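Local coordinates for SEC-C motif domain protein (Psychrobacter arcticus, PDB 2I9W), which binds two zinc ions, one in an N-terminal zinc-binding domain and one in a SEC-C motif, and also contains an NTF2-like domain; its biological role is unknown, at residues I6-P10 with C11-P15. Sequence-based numbering, arbitrary orientation.
With ZN (zinc ion), chain B.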
ATOM      1  N   ILE A   6      18.100  -9.258  -7.185  1.00 26.83           N
ATOM      2  CA  ILE A   6      19.294  -9.377  -6.378  1.00 28.04           C
ATOM      3  C   ILE A   6      19.874  -8.035  -5.898  1.00 28.87           C
ATOM      4  O   ILE A   6      20.975  -7.975  -5.339  1.00 31.44           O
ATOM      5  CB  ILE A   6      20.350 -10.312  -7.079  1.00 27.05           C
ATOM      6  CG1 ILE A   6      20.986  -9.667  -8.309  1.00 29.96           C
ATOM      7  CG2 ILE A   6      19.696 -11.677  -7.419  1.00 29.30           C
ATOM      8  CD1 ILE A   6      22.246 -10.447  -8.780  1.00 24.19           C
ATOM      9  N   GLN A   7      19.091  -6.970  -6.028  1.00 30.65           N
ATOM     10  CA  GLN A   7      19.440  -5.705  -5.386  1.00 30.96           C
ATOM     11  C   GLN A   7      18.509  -5.432  -4.234  1.00 28.25           C
ATOM     12  O   GLN A   7      17.489  -6.105  -4.092  1.00 22.67           O
ATOM     13  CB  GLN A   7      19.396  -4.551  -6.373  1.00 34.55           C
ATOM     14  CG  GLN A   7      20.509  -4.627  -7.409  1.00 41.03           C
ATOM     15  CD  GLN A   7      21.904  -4.341  -6.848  1.00 44.10           C
ATOM     16  OE1 GLN A   7      22.082  -3.469  -5.988  1.00 44.39           O
ATOM     17  NE2 GLN A   7      22.896  -5.057  -7.359  1.00 46.09           N
ATOM     18  N   THR A   8      18.920  -4.482  -3.391  1.00 25.50           N
ATOM     19  CA  THR A   8      18.168  -4.101  -2.224  1.00 24.35           C
ATOM     20  C   THR A   8      16.704  -3.861  -2.627  1.00 21.44           C
ATOM     21  O   THR A   8      16.376  -3.162  -3.616  1.00 20.05           O
ATOM     22  CB  THR A   8      18.817  -2.881  -1.496  1.00 24.50           C
ATOM     23  OG1 THR A   8      20.205  -3.155  -1.204  1.00 22.99           O
ATOM     24  CG2 THR A   8      18.090  -2.528  -0.236  1.00 22.79           C
ATOM     25  N   CYS A   9      15.817  -4.461  -1.872  1.00 17.50           N
ATOM     26  CA  CYS A   9      14.390  -4.225  -2.076  1.00 19.10           C
ATOM     27  C   CYS A   9      14.103  -2.715  -1.987  1.00 17.81           C
ATOM     28  O   CYS A   9      14.631  -2.033  -1.108  1.00 19.14           O
ATOM     29  CB  CYS A   9      13.547  -4.960  -1.065  1.00 17.42           C
ATOM     30  SG  CYS A   9      11.808  -4.964  -1.553  1.00 18.79           S
ATOM     31  N   PRO A  10      13.279  -2.169  -2.890  1.00 19.89           N
ATOM     32  CA  PRO A  10      13.076  -0.729  -2.743  1.00 18.94           C
ATOM     33  C   PRO A  10      12.630  -0.294  -1.358  1.00 20.93           C
ATOM     34  O   PRO A  10      13.080   0.745  -0.896  1.00 23.12           O
ATOM     35  CB  PRO A  10      12.053  -0.397  -3.818  1.00 20.25           C
ATOM     36  CG  PRO A  10      12.236  -1.431  -4.848  1.00 19.59           C
ATOM     37  CD  PRO A  10      12.632  -2.686  -4.106  1.00 20.22           C
ATOM     38  N   CYS A  11      11.791  -1.080  -0.685  1.00 17.74           N
ATOM     39  CA  CYS A  11      11.262  -0.679   0.633  1.00 18.89           C
ATOM     40  C   CYS A  11      12.295  -0.672   1.736  1.00 20.63           C
ATOM     41  O   CYS A  11      12.017  -0.174   2.836  1.00 21.43           O
ATOM     42  CB  CYS A  11      10.071  -1.539   1.067  1.00 17.85           C
ATOM     43  SG  CYS A  11      10.521  -3.052   1.859  1.00 20.58           S
ATOM     44  N   GLN A  12      13.462  -1.248   1.447  1.00 19.47           N
ATOM     45  CA  GLN A  12      14.565  -1.347   2.387  1.00 23.03           C
ATOM     46  C   GLN A  12      15.559  -0.200   2.238  1.00 20.93           C
ATOM     47  O   GLN A  12      16.504  -0.116   3.019  1.00 22.82           O
ATOM     48  CB  GLN A  12      15.317  -2.659   2.195  1.00 23.68           C
ATOM     49  CG  GLN A  12      14.465  -3.869   2.407  1.00 24.12           C
ATOM     50  CD  GLN A  12      14.319  -4.238   3.848  1.00 35.96           C
ATOM     51  OE1 GLN A  12      15.311  -4.472   4.542  1.00 34.11           O
ATOM     52  NE2 GLN A  12      13.076  -4.333   4.313  1.00 34.65           N
ATOM     53  N   ILE A  13      15.357   0.656   1.239  1.00 19.88           N
ATOM     54  CA  ILE A  13      16.160   1.861   1.077  1.00 21.91           C
ATOM     55  C   ILE A  13      15.608   2.989   1.964  1.00 22.29           C
ATOM     56  O   ILE A  13      14.514   3.478   1.761  1.00 21.44           O
ATOM     57  CB  ILE A  13      16.231   2.237  -0.426  1.00 20.95           C
ATOM     58  CG1 ILE A  13      17.028   1.125  -1.140  1.00 27.06           C
ATOM     59  CG2 ILE A  13      16.962   3.597  -0.606  1.00 25.16           C
ATOM     60  CD1 ILE A  13      16.789   1.016  -2.566  1.00 27.87           C
ATOM     61  N   ASN A  14      16.364   3.371   2.983  1.00 21.71           N
ATOM     62  CA  ASN A  14      15.861   4.347   3.940  1.00 22.18           C
ATOM     63  C   ASN A  14      16.931   5.434   4.177  1.00 21.90           C
ATOM     64  O   ASN A  14      17.893   5.212   4.917  1.00 18.97           O
ATOM     65  CB  ASN A  14      15.453   3.669   5.248  1.00 21.08           C
ATOM     66  CG  ASN A  14      14.972   4.651   6.291  1.00 24.69           C
ATOM     67  OD1 ASN A  14      14.969   5.889   6.089  1.00 20.81           O
ATOM     68  ND2 ASN A  14      14.557   4.116   7.415  1.00 25.31           N
ATOM     69  N   PRO A  15      16.771   6.603   3.535  1.00 20.49           N
ATOM     70  CA  PRO A  15      17.815   7.611   3.714  1.00 18.75           C
ATOM     71  C   PRO A  15      17.969   8.159   5.143  1.00 19.87           C
ATOM     72  O   PRO A  15      18.988   8.791   5.447  1.00 21.61           O
ATOM     73  CB  PRO A  15      17.425   8.719   2.706  1.00 20.48           C
ATOM     74  CG  PRO A  15      16.061   8.434   2.286  1.00 24.19           C
ATOM     75  CD  PRO A  15      15.706   7.056   2.623  1.00 21.69           C
TER
HETATM   76 ZN    ZN B 200      10.505  -4.910   0.374  1.00 17.46          ZN
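C9 and C11 reach the same zinc ion from one short turn of chain, a Cys-Pro-Cys sequence in the N-terminal zinc-binding domain. C9 SG sits 2.3 Å from the zinc and C11 SG 2.4 Å, while the two sulfurs stay 4.1 Å apart, SG to SG. Their torsions differ: the C9 sulfur swings anti to its backbone N (chi1 -167°), whereas that of C11 is tucked between the backbone N and the carbonyl carbon (chi1 85°), and this brings both sulfurs to one metal. C29 and C30 complete the four-sulfur site.

The chain between the two cysteines and just after them is wound into a 3-10 turn. Q12 N donates to C9 O at 2.9 Å, and I13 N follows with a bond to P10 O at 3.1 Å; each donor lies well above the carbonyl plane of its acceptor. P10 leads into this turn, its ring buried against S62 and V65 of helix 53-66, while C11 packs on R58 of that helix and on L101 of strand 97-107. Q12 lays CG against C9 CB, close beside the zinc.

The solvent side differs in exposure: C9, P10 and C11 are buried, but T8 and Q12 are partly exposed and I13 is exposed. T8 CG2 meets Q12 CB at 3.7 Å and I13 CG1 at 3.9 Å, and the T8 and Q12 side chains cross at roughly a right angle. Beyond its packed CG, Q12 is held at its polar end, where its OE1 accepts a hydrogen bond from the backbone N of L24.

Four cysteine sulfurs around one zinc, two of them set by a backbone-bonded turn, point to a structural metal site. The sulfurs would probably be held as thiolates by the metal, their charge partly offset by the zinc.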